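Local coordinates for protein diguanylate cyclase DosC (Escherichia coli, PDB 4ZVA) that senses oxygen through a haem-binding globin domain and, as a diguanylate cyclase, makes the second messenger cyclic di-GMP, at residues A[22-27]-A[121-126]; A[36-41]-A[55-60]. All coordinates share one frame; numbering follows the deposited sequence.

Contact 1 of 2, residues A[22-27]-A[121-126]; sequences AAEIAV and SDYSAA
Tyr123 reaches from the linker between two helices to the flank of helix 16-43, where its phenol end meets Glu24 and its ring passes Ile25. Glu24 OE1 sits at the edge of the ring near its plane, 2.8 Å from Tyr123 OH, at most a weak hydrogen bond whose proton may go elsewhere. The carboxylate is turned 84° against the ring, so the two flat groups stand nearly perpendicular. Glu24 gets there by a bend in its chain: CG lies anti to the backbone N (chi1 -166°), and the turn at chi2 (-84°) swings the acid round to the hydroxyl.

This is the all-helical protoglobin fold, and the contact ties its early helix 16-43 to the turn joining helix 100-119 to helix 125-147. Ile25 carries the apolar half. It runs past Tyr123 in the opposite direction, and its CD1 ends 4.2 Å from Tyr123 CE2, oblique to the ring. The same methyl lies 4.1 Å from Ser121 CB, while Ser121 OG is hydrogen-bonded to the carbonyl of Ile118. Were Tyr123 cut back to an alanine, Glu24 OE1 would probably lose its phenol neighbour and the Ile25 methyl its aromatic one. Deeper in, Ile25 packs on Leu114, Val117 and Ile118 of helix 100-119. Just beyond the tyrosine, Ser124 caps the start of helix 125-147, whose Ala125 packs against Ala125 of the second subunit.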
loop_
_atom_site.group_PDB
_atom_site.type_symbol
_atom_site.label_atom_id
_atom_site.label_comp_id
_atom_site.label_asym_id
_atom_site.label_seq_id
_atom_site.Cartn_x
_atom_site.Cartn_y
_atom_site.Cartn_z
ATOM N N ALA A 22 -9.872 13.456 -6.309
ATOM C CA ALA A 22 -9.805 12.286 -5.443
ATOM C C ALA A 22 -11.090 12.150 -4.627
ATOM O O ALA A 22 -11.625 11.052 -4.463
ATOM C CB ALA A 22 -8.591 12.367 -4.524
ATOM N N ALA A 23 -11.572 13.270 -4.100
ATOM C CA ALA A 23 -12.832 13.276 -3.367
ATOM C C ALA A 23 -13.997 12.937 -4.293
ATOM O O ALA A 23 -14.921 12.230 -3.901
ATOM C CB ALA A 23 -13.061 14.625 -2.700
ATOM N N GLU A 24 -13.941 13.440 -5.522
ATOM C CA GLU A 24 -15.000 13.191 -6.497
ATOM C C GLU A 24 -15.103 11.701 -6.799
ATOM O O GLU A 24 -16.193 11.132 -6.796
ATOM C CB GLU A 24 -14.743 13.985 -7.784
ATOM C CG GLU A 24 -15.940 14.078 -8.731
ATOM C CD GLU A 24 -16.088 12.871 -9.642
ATOM O OE1 GLU A 24 -15.097 12.137 -9.837
ATOM O OE2 GLU A 24 -17.202 12.662 -10.169
ATOM N N ILE A 25 -13.957 11.075 -7.043
ATOM C CA ILE A 25 -13.898 9.642 -7.300
ATOM C C ILE A 25 -14.471 8.862 -6.124
ATOM O O ILE A 25 -15.248 7.925 -6.305
ATOM C CB ILE A 25 -12.449 9.178 -7.575
ATOM C CG1 ILE A 25 -11.978 9.684 -8.938
ATOM C CG2 ILE A 25 -12.350 7.664 -7.529
ATOM C CD1 ILE A 25 -12.750 9.106 -10.100
ATOM N N ALA A 26 -14.094 9.266 -4.916
ATOM C CA ALA A 26 -14.529 8.579 -3.707
ATOM C C ALA A 26 -16.050 8.598 -3.548
ATOM O O ALA A 26 -16.675 7.552 -3.418
ATOM C CB ALA A 26 -13.861 9.199 -2.485
ATOM N N VAL A 27 -16.639 9.788 -3.543
ATOM C CA VAL A 27 -18.084 9.919 -3.350
ATOM C C VAL A 27 -18.870 9.235 -4.470
ATOM O O VAL A 27 -19.830 8.515 -4.208
ATOM C CB VAL A 27 -18.499 11.399 -3.256
ATOM C CG1 VAL A 27 -20.012 11.531 -3.072
ATOM C CG2 VAL A 27 -17.767 12.075 -2.106
ATOM N N SER A 121 -11.813 7.212 -15.399
ATOM C CA SER A 121 -12.316 8.580 -15.323
ATOM C C SER A 121 -11.935 9.351 -16.578
ATOM O O SER A 121 -11.105 8.895 -17.367
ATOM C CB SER A 121 -11.784 9.289 -14.078
ATOM O OG SER A 121 -10.383 9.468 -14.154
ATOM N N ASP A 122 -12.523 10.530 -16.749
ATOM C CA ASP A 122 -12.261 11.337 -17.933
ATOM C C ASP A 122 -11.197 12.393 -17.662
ATOM O O ASP A 122 -10.993 13.303 -18.463
ATOM C CB ASP A 122 -13.554 11.997 -18.420
ATOM C CG ASP A 122 -14.573 10.986 -18.915
ATOM O OD1 ASP A 122 -14.163 9.994 -19.555
ATOM O OD2 ASP A 122 -15.781 11.180 -18.661
ATOM N N TYR A 123 -10.506 12.254 -16.535
ATOM C CA TYR A 123 -9.407 13.146 -16.194
ATOM C C TYR A 123 -8.207 12.862 -17.093
ATOM O O TYR A 123 -8.136 11.807 -17.717
ATOM C CB TYR A 123 -9.041 12.995 -14.716
ATOM C CG TYR A 123 -10.207 13.240 -13.779
ATOM C CD1 TYR A 123 -11.136 14.239 -14.048
ATOM C CD2 TYR A 123 -10.393 12.464 -12.642
ATOM C CE1 TYR A 123 -12.205 14.474 -13.202
ATOM C CE2 TYR A 123 -11.465 12.690 -11.789
ATOM C CZ TYR A 123 -12.367 13.697 -12.076
ATOM O OH TYR A 123 -13.435 13.931 -11.239
ATOM N N SER A 124 -7.267 13.801 -17.161
ATOM C CA SER A 124 -6.054 13.591 -17.947
ATOM C C SER A 124 -5.165 12.556 -17.274
ATOM O O SER A 124 -5.335 12.263 -16.091
ATOM C CB SER A 124 -5.286 14.901 -18.138
ATOM O OG SER A 124 -4.621 15.284 -16.947
ATOM N N ALA A 125 -4.228 11.996 -18.031
ATOM C CA ALA A 125 -3.320 10.991 -17.494
ATOM C C ALA A 125 -2.497 11.557 -16.342
ATOM O O ALA A 125 -2.269 10.877 -15.343
ATOM C CB ALA A 125 -2.407 10.463 -18.589
ATOM N N ALA A 126 -2.076 12.811 -16.475
ATOM C CA ALA A 126 -1.315 13.479 -15.422
ATOM C C ALA A 126 -2.156 13.623 -14.159
ATOM O O ALA A 126 -1.658 13.455 -13.048
ATOM C CB ALA A 126 -0.824 14.838 -15.895
#

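Contact 2 of 2, residues A[36-41]-A[55-60]; sequences EFYRIV and QVERQL. With HEM (protoporphyrin IX containing Fe), chain C.
Tyr38 sends CG anti to the backbone N (chi1 -172°), as does Glu57, and these torsions carry the phenol ring of one helix across the side chain of the other at about a right angle. The anti torsion of Glu57 brings its CG methylene over one face of the ring, offset toward the rim: CG is 3.8 Å from the Tyr38 ring centroid, 26° off the normal, a CH-pi contact. Extended beyond CG, the chain carries the carboxylate on nearly flat along the ring, the two planes 17° apart. Tyr38 OH comes to 3.2 Å from Glu57 CB, and the acid itself turns to Lys61, one helical turn on, with OE2 in a salt bridge.

Leu60 divides its two methyls between protein and cofactor. CD2 meets the edge of the tyrosine ring, 3.9 Å from Tyr38 CD1, while CD1 lies over the porphyrin, 3.5 Å from HEM NA. Around it the haem is touched from both helices. Val41 CG1 approaches the vinyl carbon HEM CBB at 3.4 Å, and Val56 CG1 lies 3.6 Å from the methyl HEM CMA. Phe37 has the meso carbon HEM CHC at its ring edge, 4.0 Å from CZ, and Val41 CG2 over one face. Leu51, in the loop just before helix 54-72, packs on Tyr38, Val41 and Leu60. Apolar side chains from two packed helices, pressed against one side of the porphyrin, make a wall of the haem pocket in this all-helical globin domain of the protoglobin family.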
loop_
_atom_site.group_PDB
_atom_site.type_symbol
_atom_site.label_atom_id
_atom_site.label_comp_id
_atom_site.label_asym_id
_atom_site.label_seq_id
_atom_site.Cartn_x
_atom_site.Cartn_y
_atom_site.Cartn_z
ATOM N N GLU A 36 -17.848 -4.321 -4.249
ATOM C CA GLU A 36 -16.817 -5.140 -4.878
ATOM C C GLU A 36 -15.774 -5.591 -3.854
ATOM O O GLU A 36 -15.269 -6.711 -3.923
ATOM C CB GLU A 36 -16.155 -4.375 -6.029
ATOM C CG GLU A 36 -15.098 -5.164 -6.797
ATOM C CD GLU A 36 -15.677 -6.298 -7.633
ATOM O OE1 GLU A 36 -16.913 -6.481 -7.648
ATOM O OE2 GLU A 36 -14.885 -7.012 -8.285
ATOM N N PHE A 37 -15.452 -4.704 -2.917
ATOM C CA PHE A 37 -14.573 -5.032 -1.798
ATOM C C PHE A 37 -15.089 -6.250 -1.043
ATOM O O PHE A 37 -14.354 -7.212 -0.816
ATOM C CB PHE A 37 -14.457 -3.833 -0.850
ATOM C CG PHE A 37 -13.803 -4.147 0.468
ATOM C CD1 PHE A 37 -12.424 -4.105 0.604
ATOM C CD2 PHE A 37 -14.572 -4.459 1.581
ATOM C CE1 PHE A 37 -11.825 -4.383 1.819
ATOM C CE2 PHE A 37 -13.978 -4.741 2.795
ATOM C CZ PHE A 37 -12.600 -4.702 2.915
ATOM N N TYR A 38 -16.364 -6.200 -0.672
ATOM C CA TYR A 38 -16.996 -7.273 0.084
ATOM C C TYR A 38 -16.977 -8.588 -0.689
ATOM O O TYR A 38 -16.717 -9.645 -0.119
ATOM C CB TYR A 38 -18.437 -6.898 0.446
ATOM C CG TYR A 38 -19.097 -7.871 1.399
ATOM C CD1 TYR A 38 -18.918 -7.757 2.772
ATOM C CD2 TYR A 38 -19.893 -8.907 0.925
ATOM C CE1 TYR A 38 -19.516 -8.646 3.647
ATOM C CE2 TYR A 38 -20.493 -9.801 1.793
ATOM C CZ TYR A 38 -20.300 -9.667 3.152
ATOM O OH TYR A 38 -20.896 -10.554 4.018
ATOM N N ARG A 39 -17.274 -8.520 -1.982
ATOM C CA ARG A 39 -17.321 -9.716 -2.817
ATOM C C ARG A 39 -15.962 -10.411 -2.897
ATOM O O ARG A 39 -15.872 -11.631 -2.765
ATOM C CB ARG A 39 -17.805 -9.370 -4.227
ATOM C CG ARG A 39 -18.010 -10.591 -5.112
ATOM C CD ARG A 39 -18.255 -10.207 -6.561
ATOM N NE ARG A 39 -17.081 -9.587 -7.166
ATOM C CZ ARG A 39 -16.055 -10.269 -7.663
ATOM N NH1 ARG A 39 -16.056 -11.596 -7.628
ATOM N NH2 ARG A 39 -15.025 -9.626 -8.195
ATOM N N ILE A 40 -14.911 -9.628 -3.115
ATOM C CA ILE A 40 -13.564 -10.171 -3.272
ATOM C C ILE A 40 -13.015 -10.698 -1.948
ATOM O O ILE A 40 -12.410 -11.769 -1.897
ATOM C CB ILE A 40 -12.603 -9.114 -3.847
ATOM C CG1 ILE A 40 -13.050 -8.717 -5.254
ATOM C CG2 ILE A 40 -11.173 -9.636 -3.870
ATOM C CD1 ILE A 40 -12.220 -7.624 -5.872
ATOM N N VAL A 41 -13.225 -9.936 -0.880
ATOM C CA VAL A 41 -12.805 -10.341 0.457
ATOM C C VAL A 41 -13.461 -11.663 0.868
ATOM O O VAL A 41 -12.818 -12.523 1.472
ATOM C CB VAL A 41 -13.138 -9.244 1.490
ATOM C CG1 VAL A 41 -13.198 -9.812 2.898
ATOM C CG2 VAL A 41 -12.134 -8.105 1.392
ATOM N N GLN A 55 -26.789 -9.041 8.163
ATOM C CA GLN A 55 -26.748 -7.854 9.011
ATOM C C GLN A 55 -25.344 -7.253 9.051
ATOM O O GLN A 55 -25.174 -6.038 8.935
ATOM C CB GLN A 55 -27.223 -8.192 10.426
ATOM C CG GLN A 55 -27.084 -7.055 11.430
ATOM C CD GLN A 55 -28.027 -5.897 11.147
ATOM O OE1 GLN A 55 -28.994 -6.033 10.395
ATOM N NE2 GLN A 55 -27.752 -4.750 11.757
ATOM N N VAL A 56 -24.342 -8.108 9.219
ATOM C CA VAL A 56 -22.947 -7.679 9.191
ATOM C C VAL A 56 -22.543 -7.145 7.815
ATOM O O VAL A 56 -21.918 -6.089 7.709
ATOM C CB VAL A 56 -22.005 -8.833 9.586
ATOM C CG1 VAL A 56 -20.561 -8.480 9.270
ATOM C CG2 VAL A 56 -22.169 -9.170 11.057
ATOM N N GLU A 57 -22.920 -7.881 6.772
ATOM C CA GLU A 57 -22.647 -7.506 5.388
ATOM C C GLU A 57 -23.165 -6.112 5.076
ATOM O O GLU A 57 -22.449 -5.255 4.561
ATOM C CB GLU A 57 -23.300 -8.509 4.440
ATOM C CG GLU A 57 -23.345 -8.058 3.000
ATOM C CD GLU A 57 -24.020 -9.068 2.102
ATOM O OE1 GLU A 57 -24.370 -10.161 2.594
ATOM O OE2 GLU A 57 -24.211 -8.764 0.907
ATOM N N ARG A 58 -24.426 -5.905 5.426
ATOM C CA ARG A 58 -25.132 -4.657 5.201
ATOM C C ARG A 58 -24.493 -3.475 5.930
ATOM O O ARG A 58 -24.333 -2.399 5.356
ATOM C CB ARG A 58 -26.585 -4.853 5.625
ATOM C CG ARG A 58 -27.533 -3.714 5.367
ATOM C CD ARG A 58 -28.914 -4.154 5.831
ATOM N NE ARG A 58 -29.887 -3.073 5.899
ATOM C CZ ARG A 58 -30.099 -2.360 6.998
ATOM N NH1 ARG A 58 -29.401 -2.624 8.095
ATOM N NH2 ARG A 58 -31.004 -1.394 7.010
ATOM N N GLN A 59 -24.131 -3.679 7.193
ATOM C CA GLN A 59 -23.511 -2.624 7.989
ATOM C C GLN A 59 -22.078 -2.340 7.545
ATOM O O GLN A 59 -21.637 -1.191 7.553
ATOM C CB GLN A 59 -23.537 -2.979 9.478
ATOM C CG GLN A 59 -24.922 -2.901 10.108
ATOM C CD GLN A 59 -24.895 -3.157 11.603
ATOM O OE1 GLN A 59 -24.064 -3.918 12.100
ATOM N NE2 GLN A 59 -25.809 -2.522 12.330
ATOM N N LEU A 60 -21.357 -3.390 7.159
ATOM C CA LEU A 60 -19.967 -3.245 6.731
ATOM C C LEU A 60 -19.870 -2.473 5.420
ATOM O O LEU A 60 -18.998 -1.622 5.259
ATOM C CB LEU A 60 -19.302 -4.616 6.576
ATOM C CG LEU A 60 -17.854 -4.619 6.074
ATOM C CD1 LEU A 60 -16.948 -3.798 6.982
ATOM C CD2 LEU A 60 -17.334 -6.042 5.932
HETATM C CHA HEM C . -16.158 -3.276 10.833
HETATM C CHB HEM C . -14.584 -7.374 8.772
HETATM C CHC HEM C . -11.101 -4.835 6.578
HETATM C CHD HEM C . -13.337 -0.707 7.765
HETATM C C1A HEM C . -16.073 -4.598 10.452
HETATM C C2A HEM C . -16.979 -5.675 10.812
HETATM C C3A HEM C . -16.537 -6.796 10.238
HETATM C C4A HEM C . -15.337 -6.482 9.499
HETATM C CMA HEM C . -17.183 -8.193 10.340
HETATM C CAA HEM C . -18.246 -5.569 11.690
HETATM C CBA HEM C . -19.228 -4.584 11.063
HETATM C CGA HEM C . -20.568 -4.700 11.735
HETATM O O1A HEM C . -20.901 -5.810 12.224
HETATM O O2A HEM C . -21.303 -3.681 11.766
HETATM C C1B HEM C . -13.515 -7.045 7.975
HETATM C C2B HEM C . -12.787 -7.952 7.112
HETATM C C3B HEM C . -11.816 -7.245 6.503
HETATM C C4B HEM C . -11.913 -5.877 6.966
HETATM C CMB HEM C . -13.131 -9.455 6.979
HETATM C CAB HEM C . -10.740 -7.689 5.477
HETATM C CBB HEM C . -10.643 -8.916 4.958
HETATM C C1C HEM C . -11.443 -3.503 6.626
HETATM C C2C HEM C . -10.825 -2.431 5.872
HETATM C C3C HEM C . -11.444 -1.282 6.205
HETATM C C4C HEM C . -12.472 -1.605 7.175
HETATM C CMC HEM C . -9.659 -2.657 4.880
HETATM C CAC HEM C . -11.199 0.165 5.705
HETATM C CBC HEM C . -10.321 0.500 4.753
HETATM C C1D HEM C . -14.304 -0.997 8.706
HETATM C C2D HEM C . -15.169 -0.023 9.335
HETATM C C3D HEM C . -16.058 -0.827 10.296
HETATM C C4D HEM C . -15.631 -2.201 10.151
HETATM C CMD HEM C . -15.186 1.499 9.069
HETATM C CAD HEM C . -17.167 -0.305 11.237
HETATM C CBD HEM C . -16.568 0.675 12.243
HETATM C CGD HEM C . -17.515 0.881 13.396
HETATM O O1D HEM C . -17.299 1.840 14.181
HETATM O O2D HEM C . -18.484 0.091 13.532
HETATM N NA HEM C . -15.080 -5.132 9.653
HETATM N NB HEM C . -12.958 -5.787 7.863
HETATM N NC HEM C . -12.442 -2.963 7.409
HETATM N ND HEM C . -14.604 -2.258 9.213
HETATM FE FE HEM C . -13.605 -4.022 8.727
#

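In the fold
Helix 16-43 runs through both contacts: residues 22-27 serve contact 1 and residues 36-41 serve contact 2. The centres are 24 Å apart and the nearest atoms about 12 Å, so the two do not touch. Along the chain, contact 2 is nested within the much longer loop that contact 1 closes. Contact 2 supplies five residues of the haem pocket, whereas contact 1 sits at the start of helix 125-147. The one helix thus has haem-pocket residues within 36-41, while its 22-27 portion packs beside the turn leading into helix 125-147, whose Ala125 and Ala126 meet Ala125 of the second subunit.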